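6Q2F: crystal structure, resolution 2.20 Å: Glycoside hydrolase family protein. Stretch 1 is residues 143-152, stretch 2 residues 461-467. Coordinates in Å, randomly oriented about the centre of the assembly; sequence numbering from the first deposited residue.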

ATOM      1  N   TRP A 143     -23.053  14.591   2.339  1.00 30.54           N
ATOM      2  CA  TRP A 143     -23.789  14.516   3.595  1.00 28.75           C
ATOM      3  C   TRP A 143     -22.885  14.727   4.806  1.00 33.12           C
ATOM      4  O   TRP A 143     -23.349  14.653   5.954  1.00 31.02           O
ATOM      5  N   VAL A 144     -21.609  15.011   4.581  1.00 24.91           N
ATOM      6  CA  VAL A 144     -20.696  15.379   5.654  1.00 25.89           C
ATOM      7  C   VAL A 144     -20.843  16.880   5.894  1.00 34.48           C
ATOM      8  O   VAL A 144     -20.437  17.693   5.059  1.00 32.76           O
ATOM      9  N   LYS A 145     -21.436  17.250   7.022  1.00 34.46           N
ATOM     10  CA  LYS A 145     -21.622  18.656   7.337  1.00 33.69           C
ATOM     11  C   LYS A 145     -20.257  19.340   7.423  1.00 34.35           C
ATOM     12  O   LYS A 145     -19.263  18.698   7.773  1.00 33.03           O
ATOM     13  N   PRO A 146     -20.180  20.636   7.094  1.00 35.47           N
ATOM     14  CA  PRO A 146     -18.887  21.348   7.185  1.00 30.90           C
ATOM     15  C   PRO A 146     -18.159  21.131   8.508  1.00 31.27           C
ATOM     16  O   PRO A 146     -16.947  20.869   8.518  1.00 32.28           O
ATOM     17  N   GLN A 147     -18.877  21.223   9.634  1.00 32.86           N
ATOM     18  CA  GLN A 147     -18.281  20.995  10.947  1.00 38.54           C
ATOM     19  C   GLN A 147     -17.611  19.625  11.070  1.00 40.03           C
ATOM     20  O   GLN A 147     -16.691  19.473  11.880  1.00 32.52           O
ATOM     21  N   ASP A 148     -18.030  18.639  10.281  1.00 34.33           N
ATOM     22  CA  ASP A 148     -17.519  17.279  10.400  1.00 31.24           C
ATOM     23  C   ASP A 148     -16.439  16.940   9.375  1.00 33.31           C
ATOM     24  O   ASP A 148     -16.044  15.773   9.269  1.00 33.25           O
ATOM     25  N   GLY A 149     -15.938  17.920   8.632  1.00 28.18           N
ATOM     26  CA  GLY A 149     -14.857  17.633   7.715  1.00 29.42           C
ATOM     27  C   GLY A 149     -13.504  17.589   8.408  1.00 32.74           C
ATOM     28  O   GLY A 149     -13.360  17.897   9.597  1.00 29.15           O
ATOM     29  N   LEU A 150     -12.492  17.196   7.640  1.00 30.25           N
ATOM     30  CA  LEU A 150     -11.134  17.169   8.165  1.00 33.39           C
ATOM     31  C   LEU A 150     -10.718  18.570   8.594  1.00 29.74           C
ATOM     32  O   LEU A 150     -11.038  19.554   7.930  1.00 30.24           O
ATOM     33  N   LYS A 151     -10.001  18.656   9.716  1.00 28.60           N
ATOM     34  CA  LYS A 151      -9.691  19.924  10.365  1.00 28.75           C
ATOM     35  C   LYS A 151      -8.190  20.078  10.579  1.00 28.42           C
ATOM     36  O   LYS A 151      -7.492  19.113  10.908  1.00 29.74           O
ATOM     37  N   LYS A 152      -7.715  21.315  10.460  1.00 28.23           N
ATOM     38  CA  LYS A 152      -6.343  21.679  10.781  1.00 31.15           C
ATOM     39  C   LYS A 152      -6.358  22.788  11.822  1.00 32.21           C
ATOM     40  O   LYS A 152      -7.238  23.657  11.811  1.00 28.71           O
ATOM     41  N   GLY A 461     -18.137  15.536  -1.743  1.00 31.01           N
ATOM     42  CA  GLY A 461     -18.179  16.427  -0.599  1.00 25.27           C
ATOM     43  C   GLY A 461     -17.077  16.068   0.373  1.00 25.67           C
ATOM     44  O   GLY A 461     -16.236  15.214   0.102  1.00 29.38           O
ATOM     45  N   LEU A 462     -17.105  16.719   1.525  1.00 28.98           N
ATOM     46  CA  LEU A 462     -15.985  16.640   2.452  1.00 31.05           C
ATOM     47  C   LEU A 462     -15.691  15.208   2.889  1.00 31.84           C
ATOM     48  O   LEU A 462     -16.600  14.440   3.218  1.00 27.98           O
ATOM     49  N   GLU A 463     -14.408  14.857   2.885  1.00 26.11           N
ATOM     50  CA  GLU A 463     -13.948  13.718   3.656  1.00 23.32           C
ATOM     51  C   GLU A 463     -14.298  13.929   5.127  1.00 27.04           C
ATOM     52  O   GLU A 463     -14.016  14.981   5.697  1.00 28.68           O
ATOM     53  N   VAL A 464     -14.932  12.930   5.738  1.00 32.36           N
ATOM     54  CA  VAL A 464     -15.306  13.044   7.143  1.00 25.33           C
ATOM     55  C   VAL A 464     -14.045  13.075   8.012  1.00 33.19           C
ATOM     56  O   VAL A 464     -13.011  12.480   7.678  1.00 27.91           O
ATOM     57  N   ASP A 465     -14.123  13.798   9.122  1.00 29.81           N
ATOM     58  CA  ASP A 465     -13.036  13.905  10.089  1.00 27.58           C
ATOM     59  C   ASP A 465     -12.627  12.513  10.572  1.00 28.23           C
ATOM     60  O   ASP A 465     -13.371  11.856  11.299  1.00 24.30           O
ATOM     61  N   LYS A 466     -11.449  12.049  10.147  1.00 24.23           N
ATOM     62  CA  LYS A 466     -11.042  10.670  10.374  1.00 27.55           C
ATOM     63  C   LYS A 466     -10.698  10.386  11.834  1.00 35.87           C
ATOM     64  O   LYS A 466     -10.549   9.214  12.201  1.00 32.19           O
ATOM     65  N   PHE A 467     -10.554  11.420  12.662  1.00 32.39           N
ATOM     66  CA  PHE A 467     -10.222  11.255  14.071  1.00 30.36           C
ATOM     67  C   PHE A 467     -11.438  11.315  14.988  1.00 33.60           C
ATOM     68  O   PHE A 467     -11.280  11.199  16.206  1.00 36.60           O
TER

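Two segments that are remote in sequence but adjacent in space often meet with little regular secondary structure, relying instead on a short stretch of backbone pairing flanked by interlocked side chains. The contact between residues 143-152 and 461-467 of this glycoside hydrolase family protein is a compact example, burying 520 Å² in all. Its backbone anchor is a single bridge between Gly149 and Val464. Asp465 N donates to Asp148 O at 2.8 Å, whereas the bond from Leu150 N to Glu463 O, at 3.3 Å, is weak. Two CA-H...O contacts lie in the same seam: Val464 CA to Asp148 O at 3.5 Å and Gly149 CA to Glu463 O at 3.4 Å.

Leu150 has the largest area covered by the other stretch. Its CA-to-CB bond points sideways, but the m,t rotamer (chi1 -74°, chi2 159°) brings the end of the side chain nearer to the partner. Leu150 CD1 lies 3.7 Å from Glu463 CB and Leu150 CD2 lies 3.7 Å from Lys466 CG, so the two methyls meet the aliphatic portions of two charged residues. The charged end of Glu463 leads away from stretch 1, and Glu463 OE1 receives Lys466 NZ in a 2.7 Å salt bridge. Lys466 NZ also donates to Val464 O at 2.9 Å, which holds this part of stretch 2 together beside the leucine.

Leu462 makes the complementary insertion from the other side of the contact. Leu462 points toward stretch 1 in the m,t rotamer, and Leu462 CD1 lies 3.6 Å from Pro146 CA and 4.3 Å from Gly149 CA. The lack of a side chain at Gly149 matters here, since an ideal CB on that residue would lie a tight 3.1 Å from Leu462 CD1. Val144, also pointing toward its partner and with chi1 in t, fills the neighbouring space. Val144 CG1 is 4.0 Å from Leu462 CB, and Val144 CG2 is 4.2 Å from Val464 CB and 3.2 Å from Leu462 O.

Asp465 supplies the polar counterpart to this apolar packing. Its side chain leaves sideways with chi1 in t, and its two carboxylate oxygens take different partners. Asp465 OD2 accepts from Lys151 NZ at 2.8 Å, forming the salt bridge across the contact, while Asp465 OD1 accepts from Phe467 N at 2.9 Å within its own stretch. Lys151 reaches the aspartate through an m,t,t,p side chain, and Lys151 NZ also donates to Gly149 O at 3.1 Å.

Three waters add bridges between the stretches, one of them beside a weak direct bond. Water 1 donates to Val144 O at 2.9 Å and accepts from Leu462 N at 3.0 Å. Water 2 accepts from Leu150 N at 3.2 Å and donates to Glu463 O at 2.8 Å, supplementing the weak direct bond between those same atoms. Water 3 accepts from Lys151 N at 2.8 Å and donates weakly to Asp465 OD1 at 3.0 Å, giving the salt-bridged pair a second link.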

ATOM      1  CB  TRP A 143     -24.540  13.177   3.672  1.00 22.62           C
ATOM      2  CG  TRP A 143     -23.700  11.956   3.470  1.00 24.65           C
ATOM      3  CD1 TRP A 143     -23.150  11.185   4.448  1.00 27.11           C
ATOM      4  CD2 TRP A 143     -23.354  11.325   2.223  1.00 28.65           C
ATOM      5  NE1 TRP A 143     -22.480  10.125   3.900  1.00 27.64           N
ATOM      6  CE2 TRP A 143     -22.579  10.191   2.535  1.00 27.06           C
ATOM      7  CE3 TRP A 143     -23.614  11.619   0.881  1.00 28.13           C
ATOM      8  CZ2 TRP A 143     -22.048   9.352   1.554  1.00 26.29           C
ATOM      9  CZ3 TRP A 143     -23.091  10.790  -0.094  1.00 25.42           C
ATOM     10  CH2 TRP A 143     -22.328   9.658   0.247  1.00 25.91           C
ATOM     11  CB  VAL A 144     -19.249  15.017   5.310  1.00 28.79           C
ATOM     12  CG1 VAL A 144     -18.323  15.431   6.435  1.00 27.78           C
ATOM     13  CG2 VAL A 144     -19.129  13.512   5.031  1.00 24.80           C
ATOM     14  CB  LYS A 145     -22.368  18.817   8.662  1.00 35.75           C
ATOM     15  CG  LYS A 145     -23.750  18.172   8.727  1.00 44.35           C
ATOM     16  CD  LYS A 145     -24.363  18.433  10.119  1.00 56.51           C
ATOM     17  CE  LYS A 145     -25.759  17.835  10.272  1.00 63.19           C
ATOM     18  NZ  LYS A 145     -25.762  16.364  10.015  1.00 70.76           N
ATOM     19  CB  PRO A 146     -19.290  22.821   7.005  1.00 31.58           C
ATOM     20  CG  PRO A 146     -20.588  22.768   6.242  1.00 31.17           C
ATOM     21  CD  PRO A 146     -21.292  21.545   6.762  1.00 35.94           C
ATOM     22  CB  GLN A 147     -19.353  21.148  12.039  1.00 43.18           C
ATOM     23  CG  GLN A 147     -20.721  20.559  11.664  1.00 58.33           C
ATOM     24  CD  GLN A 147     -21.751  20.646  12.783  1.00 66.53           C
ATOM     25  OE1 GLN A 147     -21.420  20.494  13.958  1.00 74.63           O
ATOM     26  NE2 GLN A 147     -23.009  20.899  12.421  1.00 72.29           N
ATOM     27  CB  ASP A 148     -18.676  16.290  10.293  1.00 34.16           C
ATOM     28  CG  ASP A 148     -19.569  16.330  11.509  1.00 37.34           C
ATOM     29  OD1 ASP A 148     -19.034  16.592  12.599  1.00 34.12           O
ATOM     30  OD2 ASP A 148     -20.779  16.093  11.382  1.00 48.08           O
ATOM     31  CB  LEU A 150     -10.171  16.623   7.112  1.00 25.72           C
ATOM     32  CG  LEU A 150     -10.230  15.110   6.860  1.00 31.28           C
ATOM     33  CD1 LEU A 150      -9.635  14.805   5.499  1.00 31.23           C
ATOM     34  CD2 LEU A 150      -9.464  14.381   7.963  1.00 23.49           C
ATOM     35  CB  LYS A 151     -10.372  20.041  11.721  1.00 30.56           C
ATOM     36  CG  LYS A 151     -11.876  19.990  11.679  1.00 34.80           C
ATOM     37  CD  LYS A 151     -12.403  19.749  13.086  1.00 33.53           C
ATOM     38  CE  LYS A 151     -13.873  19.434  13.082  1.00 34.31           C
ATOM     39  NZ  LYS A 151     -14.100  18.049  12.579  1.00 33.67           N
ATOM     40  CB  LYS A 152      -5.590  22.186   9.545  1.00 37.01           C
ATOM     41  CG  LYS A 152      -6.322  23.375   8.896  1.00 35.26           C
ATOM     42  CD  LYS A 152      -5.441  24.192   8.022  1.00 39.15           C
ATOM     43  CE  LYS A 152      -6.147  25.469   7.624  1.00 35.54           C
ATOM     44  NZ  LYS A 152      -7.408  25.238   6.882  1.00 31.05           N
ATOM     45  CB  LEU A 462     -16.278  17.500   3.678  1.00 25.12           C
ATOM     46  CG  LEU A 462     -16.434  18.982   3.354  1.00 28.37           C
ATOM     47  CD1 LEU A 462     -16.904  19.736   4.604  1.00 33.80           C
ATOM     48  CD2 LEU A 462     -15.095  19.540   2.858  1.00 29.58           C
ATOM     49  CB  GLU A 463     -12.434  13.551   3.459  1.00 25.44           C
ATOM     50  CG  GLU A 463     -12.043  13.062   2.045  1.00 27.00           C
ATOM     51  CD  GLU A 463     -12.307  11.569   1.860  1.00 30.90           C
ATOM     52  OE1 GLU A 463     -12.507  10.873   2.881  1.00 25.36           O
ATOM     53  OE2 GLU A 463     -12.309  11.091   0.703  1.00 28.98           O
ATOM     54  CB  VAL A 464     -16.234  11.888   7.571  1.00 26.05           C
ATOM     55  CG1 VAL A 464     -15.466  10.547   7.632  1.00 24.90           C
ATOM     56  CG2 VAL A 464     -16.850  12.177   8.954  1.00 32.50           C
ATOM     57  CB  ASP A 465     -13.488  14.806  11.255  1.00 24.86           C
ATOM     58  CG  ASP A 465     -12.442  14.914  12.368  1.00 30.57           C
ATOM     59  OD1 ASP A 465     -11.438  14.164  12.329  1.00 30.52           O
ATOM     60  OD2 ASP A 465     -12.630  15.751  13.276  1.00 31.80           O
ATOM     61  CB  LYS A 466      -9.842  10.338   9.478  1.00 25.68           C
ATOM     62  CG  LYS A 466     -10.035  10.706   7.992  1.00 23.65           C
ATOM     63  CD  LYS A 466     -10.862   9.650   7.263  1.00 26.70           C
ATOM     64  CE  LYS A 466     -11.115  10.062   5.793  1.00 26.89           C
ATOM     65  NZ  LYS A 466     -12.509  10.573   5.554  1.00 30.83           N
ATOM     66  CB  PHE A 467      -9.197  12.322  14.483  1.00 31.09           C
ATOM     67  CG  PHE A 467      -8.063  12.487  13.506  1.00 29.72           C
ATOM     68  CD1 PHE A 467      -7.207  11.425  13.239  1.00 28.09           C
ATOM     69  CD2 PHE A 467      -7.840  13.710  12.873  1.00 26.19           C
ATOM     70  CE1 PHE A 467      -6.160  11.558  12.347  1.00 27.15           C
ATOM     71  CE2 PHE A 467      -6.794  13.847  11.968  1.00 34.55           C
ATOM     72  CZ  PHE A 467      -5.957  12.765  11.697  1.00 32.94           C
TER
HETATM   73  O   HOH W   1     -19.653  18.085   2.284  1.00 38.78           O
HETATM   74  O   HOH W   2     -12.606  17.020   4.439  1.00 28.14           O
HETATM   75  O   HOH W   3      -9.643  16.359  11.345  1.00 24.76           O